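Local coordinates for CCHC-type domain-containing protein (Trypanosoma brucei brucei, PDB 7C45), which binds and probably trims RNA from its 3' end, an RNase D-type exonuclease that acts on guide RNAs and carries two zinc knuckles, at residues I38-E43 and K98-C103; V212-R217 and R250-G255; D160-T165 and P181-E186. One frame throughout, in Å; residues are numbered along the deposited sequence.

Contact 1 (I38-E43 and K98-C103). With CA (calcium ion), chain E; CA (calcium ion), chain F; nucleotides of chain B.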
loop_
_atom_site.group_PDB
_atom_site.type_symbol
_atom_site.label_atom_id
_atom_site.label_comp_id
_atom_site.label_asym_id
_atom_site.label_seq_id
_atom_site.Cartn_x
_atom_site.Cartn_y
_atom_site.Cartn_z
ATOM N N ILE A 38 -8.240 2.260 -8.957
ATOM C CA ILE A 38 -6.958 2.835 -9.359
ATOM C C ILE A 38 -6.000 2.723 -8.186
ATOM O O ILE A 38 -6.233 3.339 -7.146
ATOM C CB ILE A 38 -7.079 4.310 -9.777
ATOM C CG1 ILE A 38 -8.129 4.503 -10.868
ATOM C CG2 ILE A 38 -5.711 4.851 -10.202
ATOM C CD1 ILE A 38 -8.394 5.926 -11.123
ATOM N N ALA A 39 -4.939 1.938 -8.349
ATOM C CA ALA A 39 -3.861 1.885 -7.372
ATOM C C ALA A 39 -3.000 3.135 -7.510
ATOM O O ALA A 39 -2.583 3.468 -8.622
ATOM C CB ALA A 39 -3.009 0.642 -7.589
ATOM N N LEU A 40 -2.714 3.792 -6.388
ATOM C CA LEU A 40 -1.943 5.033 -6.381
ATOM C C LEU A 40 -0.734 4.930 -5.469
ATOM O O LEU A 40 -0.739 4.196 -4.481
ATOM C CB LEU A 40 -2.774 6.208 -5.933
ATOM C CG LEU A 40 -3.859 6.652 -6.898
ATOM C CD1 LEU A 40 -4.740 7.680 -6.224
ATOM C CD2 LEU A 40 -3.253 7.247 -8.171
ATOM N N ASP A 41 0.284 5.715 -5.807
ATOM C CA ASP A 41 1.528 5.787 -5.061
ATOM C C ASP A 41 2.153 7.138 -5.396
ATOM O O ASP A 41 1.827 7.749 -6.414
ATOM C CB ASP A 41 2.424 4.609 -5.435
ATOM C CG ASP A 41 3.656 4.477 -4.571
ATOM O OD1 ASP A 41 3.703 5.018 -3.469
ATOM O OD2 ASP A 41 4.573 3.788 -5.025
ATOM N N ILE A 42 3.045 7.606 -4.526
ATOM C CA ILE A 42 3.726 8.878 -4.773
ATOM C C ILE A 42 5.200 8.714 -4.451
ATOM O O ILE A 42 5.553 8.135 -3.418
ATOM C CB ILE A 42 3.124 10.031 -3.940
ATOM C CG1 ILE A 42 1.652 10.262 -4.300
ATOM C CG2 ILE A 42 3.921 11.295 -4.138
ATOM C CD1 ILE A 42 0.983 11.317 -3.420
ATOM N N GLU A 43 6.065 9.234 -5.331
ATOM C CA GLU A 43 7.479 9.426 -5.017
ATOM C C GLU A 43 7.774 10.911 -4.858
ATOM O O GLU A 43 7.414 11.716 -5.720
ATOM C CB GLU A 43 8.403 8.853 -6.093
ATOM C CG GLU A 43 8.229 7.346 -6.399
ATOM C CD GLU A 43 8.186 6.464 -5.154
ATOM O OE1 GLU A 43 9.079 6.625 -4.299
ATOM O OE2 GLU A 43 7.284 5.576 -5.060
ATOM N N LYS A 98 -9.884 4.351 -5.007
ATOM C CA LYS A 98 -8.455 4.597 -5.052
ATOM C C LYS A 98 -7.804 3.690 -4.007
ATOM O O LYS A 98 -8.177 3.731 -2.832
ATOM C CB LYS A 98 -8.156 6.076 -4.804
ATOM C CG LYS A 98 -8.169 6.957 -6.105
ATOM C CD LYS A 98 -9.563 7.107 -6.717
ATOM C CE LYS A 98 -10.382 8.120 -5.929
ATOM N NZ LYS A 98 -11.800 8.294 -6.283
ATOM N N LEU A 99 -6.853 2.871 -4.444
ATOM C CA LEU A 99 -6.162 1.896 -3.611
ATOM C C LEU A 99 -4.782 2.420 -3.233
ATOM O O LEU A 99 -3.989 2.770 -4.110
ATOM C CB LEU A 99 -6.013 0.573 -4.360
ATOM C CG LEU A 99 -7.312 -0.081 -4.835
ATOM C CD1 LEU A 99 -6.997 -1.061 -5.944
ATOM C CD2 LEU A 99 -7.985 -0.802 -3.693
ATOM N N PHE A 100 -4.482 2.422 -1.936
ATOM C CA PHE A 100 -3.197 2.878 -1.421
ATOM C C PHE A 100 -2.568 1.763 -0.608
ATOM O O PHE A 100 -3.243 0.817 -0.206
ATOM C CB PHE A 100 -3.327 4.106 -0.512
ATOM C CG PHE A 100 -3.589 5.397 -1.246
ATOM C CD1 PHE A 100 -4.877 5.764 -1.575
ATOM C CD2 PHE A 100 -2.547 6.232 -1.579
ATOM C CE1 PHE A 100 -5.127 6.959 -2.236
ATOM C CE2 PHE A 100 -2.779 7.437 -2.235
ATOM C CZ PHE A 100 -4.073 7.791 -2.570
ATOM N N PHE A 101 -1.275 1.901 -0.348
ATOM C CA PHE A 101 -0.587 1.098 0.665
ATOM C C PHE A 101 0.091 2.097 1.603
ATOM O O PHE A 101 1.155 2.653 1.285
ATOM C CB PHE A 101 0.416 0.117 0.062
ATOM C CG PHE A 101 0.930 -0.887 1.066
ATOM C CD1 PHE A 101 0.224 -2.050 1.294
ATOM C CD2 PHE A 101 2.081 -0.653 1.795
ATOM C CE1 PHE A 101 0.672 -2.980 2.213
ATOM C CE2 PHE A 101 2.524 -1.565 2.725
ATOM C CZ PHE A 101 1.816 -2.736 2.932
ATOM N N ASP A 102 -0.552 2.315 2.754
ATOM C CA ASP A 102 -0.299 3.419 3.671
ATOM C C ASP A 102 -0.561 4.744 2.967
ATOM O O ASP A 102 0.342 5.295 2.325
ATOM C CB ASP A 102 1.128 3.389 4.252
ATOM C CG ASP A 102 1.296 4.379 5.429
ATOM O OD1 ASP A 102 0.376 5.183 5.634
ATOM O OD2 ASP A 102 2.326 4.345 6.124
ATOM N N CYS A 103 -1.774 5.278 3.125
ATOM C CA CYS A 103 -2.189 6.500 2.439
ATOM C C CYS A 103 -1.786 7.769 3.175
ATOM O O CYS A 103 -1.988 8.865 2.650
ATOM C CB CYS A 103 -3.711 6.529 2.258
ATOM S SG CYS A 103 -4.687 6.658 3.767
HETATM CA CA CA E . 6.512 3.707 -3.997
HETATM CA CA CA F . 4.119 4.754 -1.124
ATOM P P U B 10 6.981 4.492 -0.521
ATOM O OP1 U B 10 6.432 4.409 -1.887
ATOM O OP2 U B 10 7.895 3.430 -0.003
ATOM O "O5'" U B 10 7.727 5.894 -0.343
ATOM C "C5'" U B 10 7.201 7.061 -0.954
ATOM C "C4'" U B 10 8.029 8.277 -0.633
ATOM O "O4'" U B 10 8.258 8.327 0.788
ATOM C "C3'" U B 10 9.425 8.311 -1.229
ATOM O "O3'" U B 10 9.434 8.770 -2.562
ATOM C "C2'" U B 10 10.167 9.245 -0.288
ATOM O "O2'" U B 10 9.860 10.594 -0.613
ATOM C "C1'" U B 10 9.517 8.905 1.051
ATOM N N1 U B 10 10.314 7.945 1.839
ATOM C C2 U B 10 11.367 8.484 2.541
ATOM O O2 U B 10 11.631 9.677 2.496
ATOM N N3 U B 10 12.085 7.573 3.275
ATOM C C4 U B 10 11.841 6.217 3.371
ATOM O O4 U B 10 12.578 5.531 4.072
ATOM C C5 U B 10 10.719 5.740 2.620
ATOM C C6 U B 10 10.004 6.604 1.894
ATOM P P U B 8 8.792 -1.033 8.932
ATOM O OP1 U B 8 9.626 -0.205 9.832
ATOM O OP2 U B 8 8.352 -2.365 9.417
ATOM O "O5'" U B 8 7.578 -0.118 8.497
ATOM C "C5'" U B 8 6.307 -0.670 8.222
ATOM C "C4'" U B 8 5.364 0.397 7.753
ATOM O "O4'" U B 8 5.231 1.412 8.775
ATOM C "C3'" U B 8 5.779 1.172 6.514
ATOM O "O3'" U B 8 5.477 0.466 5.329
ATOM C "C2'" U B 8 4.995 2.467 6.664
ATOM O "O2'" U B 8 3.628 2.275 6.304
ATOM C "C1'" U B 8 5.052 2.671 8.178
ATOM N N1 U B 8 6.189 3.520 8.611
ATOM C C2 U B 8 6.032 4.878 8.522
ATOM O O2 U B 8 5.030 5.382 8.056
ATOM N N3 U B 8 7.113 5.611 8.968
ATOM C C4 U B 8 8.271 5.077 9.510
ATOM O O4 U B 8 9.175 5.827 9.891
ATOM C C5 U B 8 8.329 3.652 9.589
ATOM C C6 U B 8 7.297 2.932 9.148
HETATM O O HOH W 1 -0.031 3.924 -1.904
HETATM O O HOH W 2 4.059 7.130 -1.243
HETATM O O HOH W 3 3.290 2.504 -0.670
HETATM O O HOH W 4 1.892 5.108 -0.101
HETATM O O HOH W 5 7.255 1.926 -6.116
HETATM O O HOH W 6 8.883 2.977 -3.838
#
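The Phe100 ring has Leu40 lying over one face. Leu40 CB sits 4.2 Å from the centroid of the Phe100 ring, offset toward its rim, a CH-pi contact. Both side chains run alongside in the same direction, each with CG anti to its carbonyl carbon. Leu40 CD1 touches Phe100 CZ and lies 3.5 Å from Lys98 CG. The Phe101 ring has O3' of U8 of chain B at its edge, near its plane. Lys98 bends at chi2 and chi3, so its aliphatic part packs on Leu40 while NZ turns away to the carbonyls of Ile96, Leu90 and Glu119. On the opposite face of the sheet, Ala39 and Leu99 meet beneath helix 182-202.

The backbones form a parallel pair on two neighbouring inner strands of the exonuclease sheet. Leu99 N donates to Ile38 O at 2.8 Å, from above the carbonyl plane. Leu40 N donates to Leu99 O almost along the C=O axis (167°). Where the strands splay beyond Leu40, water 1 gives a proton to Leu40 O and accepts one from Phe101 N.

The diverging ends carry the two-metal site of a DEDD-type exonuclease, on an RNase H-like fold. Asp41 CG is anti to the backbone N (chi1 -172°), and the carboxylate spans both calcium ions. Its OD2 binds the chain E ion at 2.2 Å and its OD1 the chain F ion at 2.4 Å. Glu43 and Asp191 also bind the chain E ion. OP1 of U10 of chain B joins both ions. The bent Glu43 divides its oxygens: OE2 takes the metal and a bond from Gln61, while OE1 accepts from O3' of U10 of chain B at 2.8 Å. Asp102 OD2 accepts a very short bond, 2.5 Å, from O2' of U8 of chain B, and also pairs with Arg104.

Contact 2 (V212-R217 and R250-G255)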
loop_
_atom_site.group_PDB
_atom_site.type_symbol
_atom_site.label_atom_id
_atom_site.label_comp_id
_atom_site.label_asym_id
_atom_site.label_seq_id
_atom_site.Cartn_x
_atom_site.Cartn_y
_atom_site.Cartn_z
ATOM N N VAL A 212 -14.932 -5.240 3.451
ATOM C CA VAL A 212 -14.285 -4.156 2.722
ATOM C C VAL A 212 -14.905 -2.810 3.081
ATOM O O VAL A 212 -14.203 -1.803 3.161
ATOM C CB VAL A 212 -14.335 -4.425 1.210
ATOM C CG1 VAL A 212 -13.774 -5.793 0.914
ATOM C CG2 VAL A 212 -15.734 -4.374 0.724
ATOM N N VAL A 213 -16.211 -2.774 3.340
ATOM C CA VAL A 213 -16.871 -1.519 3.686
ATOM C C VAL A 213 -16.311 -0.962 4.996
ATOM O O VAL A 213 -16.094 0.251 5.139
ATOM C CB VAL A 213 -18.390 -1.734 3.780
ATOM C CG1 VAL A 213 -19.024 -0.542 4.402
ATOM C CG2 VAL A 213 -18.988 -1.974 2.415
ATOM N N ALA A 214 -16.062 -1.847 5.967
ATOM C CA ALA A 214 -15.475 -1.414 7.227
ATOM C C ALA A 214 -14.116 -0.775 7.000
ATOM O O ALA A 214 -13.809 0.272 7.581
ATOM C CB ALA A 214 -15.329 -2.591 8.183
ATOM N N VAL A 215 -13.292 -1.386 6.157
ATOM C CA VAL A 215 -11.963 -0.840 5.916
ATOM C C VAL A 215 -12.054 0.442 5.090
ATOM O O VAL A 215 -11.234 1.355 5.251
ATOM C CB VAL A 215 -11.066 -1.884 5.244
ATOM C CG1 VAL A 215 -9.658 -1.345 5.089
ATOM C CG2 VAL A 215 -11.035 -3.167 6.073
ATOM N N GLU A 216 -13.053 0.542 4.220
ATOM C CA GLU A 216 -13.242 1.791 3.485
ATOM C C GLU A 216 -13.538 2.928 4.449
ATOM O O GLU A 216 -12.995 4.030 4.309
ATOM C CB GLU A 216 -14.379 1.650 2.462
ATOM C CG GLU A 216 -14.014 0.912 1.183
ATOM C CD GLU A 216 -15.204 0.790 0.218
ATOM O OE1 GLU A 216 -16.344 0.744 0.685
ATOM O OE2 GLU A 216 -14.983 0.789 -1.002
ATOM N N ARG A 217 -14.404 2.672 5.437
ATOM C CA ARG A 217 -14.747 3.696 6.418
ATOM C C ARG A 217 -13.538 4.047 7.276
ATOM O O ARG A 217 -13.284 5.227 7.563
ATOM C CB ARG A 217 -15.921 3.225 7.284
ATOM C CG ARG A 217 -17.233 3.083 6.510
ATOM C CD ARG A 217 -17.645 4.397 5.877
ATOM N NE ARG A 217 -17.080 4.564 4.538
ATOM C CZ ARG A 217 -16.691 5.725 4.011
ATOM N NH1 ARG A 217 -16.191 5.755 2.781
ATOM N NH2 ARG A 217 -16.791 6.852 4.705
ATOM N N ARG A 250 -13.398 0.785 16.804
ATOM C CA ARG A 250 -14.598 1.450 16.310
ATOM C C ARG A 250 -15.040 0.906 14.953
ATOM O O ARG A 250 -16.213 0.568 14.759
ATOM C CB ARG A 250 -14.348 2.952 16.222
ATOM C CG ARG A 250 -15.418 3.718 15.494
ATOM C CD ARG A 250 -15.050 5.194 15.543
ATOM N NE ARG A 250 -15.981 6.029 14.804
ATOM C CZ ARG A 250 -15.827 7.336 14.641
ATOM N NH1 ARG A 250 -16.720 8.032 13.953
ATOM N NH2 ARG A 250 -14.767 7.942 15.161
ATOM N N TYR A 251 -14.118 0.821 13.999
ATOM C CA TYR A 251 -14.485 0.487 12.628
ATOM C C TYR A 251 -14.495 -1.009 12.348
ATOM O O TYR A 251 -15.283 -1.466 11.511
ATOM C CB TYR A 251 -13.530 1.183 11.648
ATOM C CG TYR A 251 -13.729 2.681 11.644
ATOM C CD1 TYR A 251 -14.668 3.270 10.804
ATOM C CD2 TYR A 251 -13.007 3.506 12.496
ATOM C CE1 TYR A 251 -14.885 4.634 10.814
ATOM C CE2 TYR A 251 -13.208 4.879 12.499
ATOM C CZ TYR A 251 -14.149 5.433 11.659
ATOM O OH TYR A 251 -14.368 6.789 11.669
ATOM N N ILE A 252 -13.633 -1.774 13.004
ATOM C CA ILE A 252 -13.530 -3.203 12.770
ATOM C C ILE A 252 -14.243 -4.001 13.857
ATOM O O ILE A 252 -14.873 -5.020 13.571
ATOM C CB ILE A 252 -12.046 -3.619 12.660
ATOM C CG1 ILE A 252 -11.286 -2.725 11.659
ATOM C CG2 ILE A 252 -11.937 -5.059 12.227
ATOM C CD1 ILE A 252 -11.880 -2.730 10.265
ATOM N N GLY A 253 -14.148 -3.563 15.109
ATOM C CA GLY A 253 -14.720 -4.310 16.209
ATOM C C GLY A 253 -13.650 -4.766 17.178
ATOM O O GLY A 253 -12.490 -4.342 17.104
ATOM N N PRO A 254 -14.023 -5.647 18.105
ATOM C CA PRO A 254 -13.072 -6.100 19.123
ATOM C C PRO A 254 -11.975 -6.934 18.505
ATOM O O PRO A 254 -12.183 -7.637 17.519
ATOM C CB PRO A 254 -13.938 -6.950 20.061
ATOM C CG PRO A 254 -14.985 -7.471 19.176
ATOM C CD PRO A 254 -15.312 -6.346 18.227
ATOM N N GLY A 255 -10.791 -6.840 19.098
ATOM C CA GLY A 255 -9.677 -7.615 18.632
ATOM C C GLY A 255 -9.762 -9.056 19.099
ATOM O O GLY A 255 -10.353 -9.374 20.132
#
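The apolar contacts centre on Ala214, whose CB points at the end of helix 245-251. Ile252 CD1 comes to 4.0 Å from Ala214 CB and 4.3 Å from Val215 CG2. Ile252 has CG1 anti to the carbonyl carbon and a bent chi2 (-58°), which brings the tip CD1 back to the other helix. Val215 and Ile252 also both touch Val210 and helix 124-136, so the cluster continues inward.

The aromatic contact is made by Tyr251. Its CD1-CE1 side meets Arg217 CB, C and O obliquely, with Tyr251 CD1 3.7 Å from Arg217 CB. Tyr251 CE1 is equally close to Arg217 O. The Arg217 chain bends at chi2 and chi3, and its guanidinium leads away from Tyr251.

No hydrogen bond joins the two segments; Tyr251 O rests 3.5 Å from Ala214 CB. Tyr251 OH bonds to Gln221, one turn beyond Arg217. Gly253, just past the helix, leaves helical angles with positive phi (117°), and its carbonyl accepts from Trp133.

This is surface helix packing, away from the exonuclease site. Ala214 lies at the close approach of helices 212-226 and 245-251, its CA 5.8 Å from Tyr251 CA.

Contact 3 (D160-T165 and P181-E186)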
loop_
_atom_site.group_PDB
_atom_site.type_symbol
_atom_site.label_atom_id
_atom_site.label_comp_id
_atom_site.label_asym_id
_atom_site.label_seq_id
_atom_site.Cartn_x
_atom_site.Cartn_y
_atom_site.Cartn_z
ATOM N N ASP A 160 16.858 -0.515 -8.853
ATOM C CA ASP A 160 16.302 -1.082 -7.627
ATOM C C ASP A 160 17.280 -0.880 -6.474
ATOM O O ASP A 160 16.904 -0.426 -5.397
ATOM C CB ASP A 160 15.986 -2.575 -7.810
ATOM C CG ASP A 160 15.024 -3.113 -6.754
ATOM O OD1 ASP A 160 13.796 -3.054 -6.982
ATOM O OD2 ASP A 160 15.493 -3.603 -5.704
ATOM N N SER A 161 18.548 -1.214 -6.709
ATOM C CA SER A 161 19.549 -1.068 -5.662
ATOM C C SER A 161 20.075 0.359 -5.606
ATOM O O SER A 161 19.950 1.034 -4.580
ATOM C CB SER A 161 20.695 -2.059 -5.881
ATOM O OG SER A 161 21.722 -1.859 -4.927
ATOM N N ALA A 162 20.667 0.833 -6.710
ATOM C CA ALA A 162 21.217 2.186 -6.753
ATOM C C ALA A 162 20.193 3.229 -6.327
ATOM O O ALA A 162 20.557 4.260 -5.750
ATOM C CB ALA A 162 21.727 2.503 -8.158
ATOM N N VAL A 163 18.911 2.984 -6.599
ATOM C CA VAL A 163 17.872 3.879 -6.103
ATOM C C VAL A 163 17.796 3.798 -4.585
ATOM O O VAL A 163 17.801 4.821 -3.893
ATOM C CB VAL A 163 16.519 3.552 -6.761
ATOM C CG1 VAL A 163 15.490 4.610 -6.407
ATOM C CG2 VAL A 163 16.684 3.454 -8.269
ATOM N N GLN A 164 17.743 2.575 -4.047
ATOM C CA GLN A 164 17.768 2.399 -2.599
ATOM C C GLN A 164 19.062 2.925 -1.998
ATOM O O GLN A 164 19.062 3.443 -0.877
ATOM C CB GLN A 164 17.584 0.923 -2.248
ATOM C CG GLN A 164 16.179 0.393 -2.481
ATOM C CD GLN A 164 15.211 0.846 -1.413
ATOM O OE1 GLN A 164 14.029 1.051 -1.679
ATOM N NE2 GLN A 164 15.712 1.006 -0.192
ATOM N N THR A 165 20.168 2.809 -2.734
ATOM C CA THR A 165 21.454 3.291 -2.248
ATOM C C THR A 165 21.455 4.809 -2.098
ATOM O O THR A 165 21.917 5.341 -1.085
ATOM C CB THR A 165 22.568 2.842 -3.196
ATOM O OG1 THR A 165 22.456 1.434 -3.432
ATOM C CG2 THR A 165 23.936 3.142 -2.600
ATOM N N PRO A 181 16.489 7.938 -14.741
ATOM C CA PRO A 181 16.981 6.706 -15.369
ATOM C C PRO A 181 15.913 5.623 -15.370
ATOM O O PRO A 181 15.006 5.612 -14.535
ATOM C CB PRO A 181 18.177 6.315 -14.495
ATOM C CG PRO A 181 18.602 7.572 -13.856
ATOM C CD PRO A 181 17.332 8.329 -13.602
ATOM N N ASP A 182 16.027 4.711 -16.334
ATOM C CA ASP A 182 15.053 3.632 -16.453
ATOM C C ASP A 182 14.827 2.903 -15.134
ATOM O O ASP A 182 13.683 2.600 -14.774
ATOM C CB ASP A 182 15.506 2.644 -17.530
ATOM C CG ASP A 182 15.624 3.285 -18.881
ATOM O OD1 ASP A 182 15.140 4.430 -19.021
ATOM O OD2 ASP A 182 16.187 2.646 -19.797
ATOM N N HIS A 183 15.902 2.596 -14.402
ATOM C CA HIS A 183 15.728 1.820 -13.186
ATOM C C HIS A 183 15.066 2.631 -12.075
ATOM O O HIS A 183 14.448 2.042 -11.191
ATOM C CB HIS A 183 17.067 1.240 -12.717
ATOM C CG HIS A 183 18.128 2.264 -12.467
ATOM N ND1 HIS A 183 18.861 2.839 -13.481
ATOM C CD2 HIS A 183 18.595 2.801 -11.317
ATOM C CE1 HIS A 183 19.724 3.695 -12.969
ATOM N NE2 HIS A 183 19.582 3.692 -11.657
ATOM N N PHE A 184 15.154 3.965 -12.114
ATOM C CA PHE A 184 14.336 4.774 -11.213
ATOM C C PHE A 184 12.860 4.668 -11.581
ATOM O O PHE A 184 11.999 4.530 -10.710
ATOM C CB PHE A 184 14.788 6.236 -11.269
ATOM C CG PHE A 184 16.009 6.540 -10.458
ATOM C CD1 PHE A 184 17.254 6.074 -10.833
ATOM C CD2 PHE A 184 15.915 7.345 -9.340
ATOM C CE1 PHE A 184 18.375 6.373 -10.082
ATOM C CE2 PHE A 184 17.036 7.659 -8.596
ATOM C CZ PHE A 184 18.264 7.168 -8.964
ATOM N N LEU A 185 12.549 4.739 -12.874
ATOM C CA LEU A 185 11.161 4.627 -13.301
ATOM C C LEU A 185 10.569 3.279 -12.917
ATOM O O LEU A 185 9.432 3.200 -12.435
ATOM C CB LEU A 185 11.083 4.853 -14.813
ATOM C CG LEU A 185 11.536 6.271 -15.189
ATOM C CD1 LEU A 185 11.664 6.433 -16.717
ATOM C CD2 LEU A 185 10.571 7.295 -14.629
ATOM N N GLU A 186 11.317 2.205 -13.147
ATOM C CA GLU A 186 10.820 0.875 -12.816
ATOM C C GLU A 186 10.649 0.723 -11.315
ATOM O O GLU A 186 9.667 0.131 -10.844
ATOM C CB GLU A 186 11.774 -0.185 -13.365
ATOM C CG GLU A 186 11.360 -1.644 -13.098
ATOM C CD GLU A 186 9.873 -1.931 -13.321
ATOM O OE1 GLU A 186 9.264 -2.600 -12.454
ATOM O OE2 GLU A 186 9.317 -1.481 -14.339
HETATM O O HOH W 7 14.628 -0.533 -10.743
#
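Ser161 O is gripped by two donors, both from Thr165. Thr165 N makes the helical bond to Ser161 O at 2.6 Å. Thr165 OG1 adds a second to Ser161 O at 2.8 Å, its hydroxyl folded back over the preceding turn. That hydroxyl stands well above the carbonyl plane. Both bonds lie within the first turn of helix 161-168, where Asp160, Ser161 and Thr165 are poorly ordered.

Between the segments the polar link is a single water. Water 7 accepts from Asp160 N at 2.9 Å and donates to His183 O at 2.6 Å. It bridges Asp160 N to the backbone of helix 182-202, since Asp160 N and His183 O are themselves too far apart to bond directly. The link thus rests on a poorly ordered residue. Asp160 CB points away from 181-186.

Val163 carries the apolar part. Its two methyls both approach the Phe184 ring. Val163 CG2 stands over the ring centre, 3.7 Å from the Phe184 centroid and 12° off the normal, a well-centred CH-pi contact. Val163 CG1, anti to the backbone N, reaches the CD2-CE2 side of the same ring, with Phe184 CD2 at 4.0 Å. The two side chains cross obliquely.

Val163 CG2 also lies 3.7 Å from His183 CD2. His183 holds CG in the crowded position between the backbone N and the carbonyl carbon (chi1 58°). This turns the imidazole toward helix 161-168, and it slides past Val163 in the opposite direction. Ala162 CB lies farther out, near His183 NE2. Trp175 also packs on Val163, and Val174 on Phe184.

Two helices packed nearly at right angles (-83°) join helix 161-168 to the start of helix 182-202, which carries Asp191 of the metal site in this exonuclease domain.

In the fold
Along the chain the order is contact 1, contact 3, contact 2. Contact 1 pairs strands 37-44 and 97-100, two neighbouring inner strands of the six-stranded sheet, near the centre of the chain. The centres of contacts 2 and 3 each lie about 19 Å from that of contact 1, on opposite sides of the chain's centre and about 37 Å from each other. Helix 182-202 connects contacts 1 and 3: its first turn lies in 181-186, it supplies Asp191 to the calcium site and packs on Ala39 and Leu99. Helix 212-226 follows it and begins contact 2. The second segment of contact 2 precedes the zinc knuckles. The contacts thus run from the catalytic core to the C-terminal part.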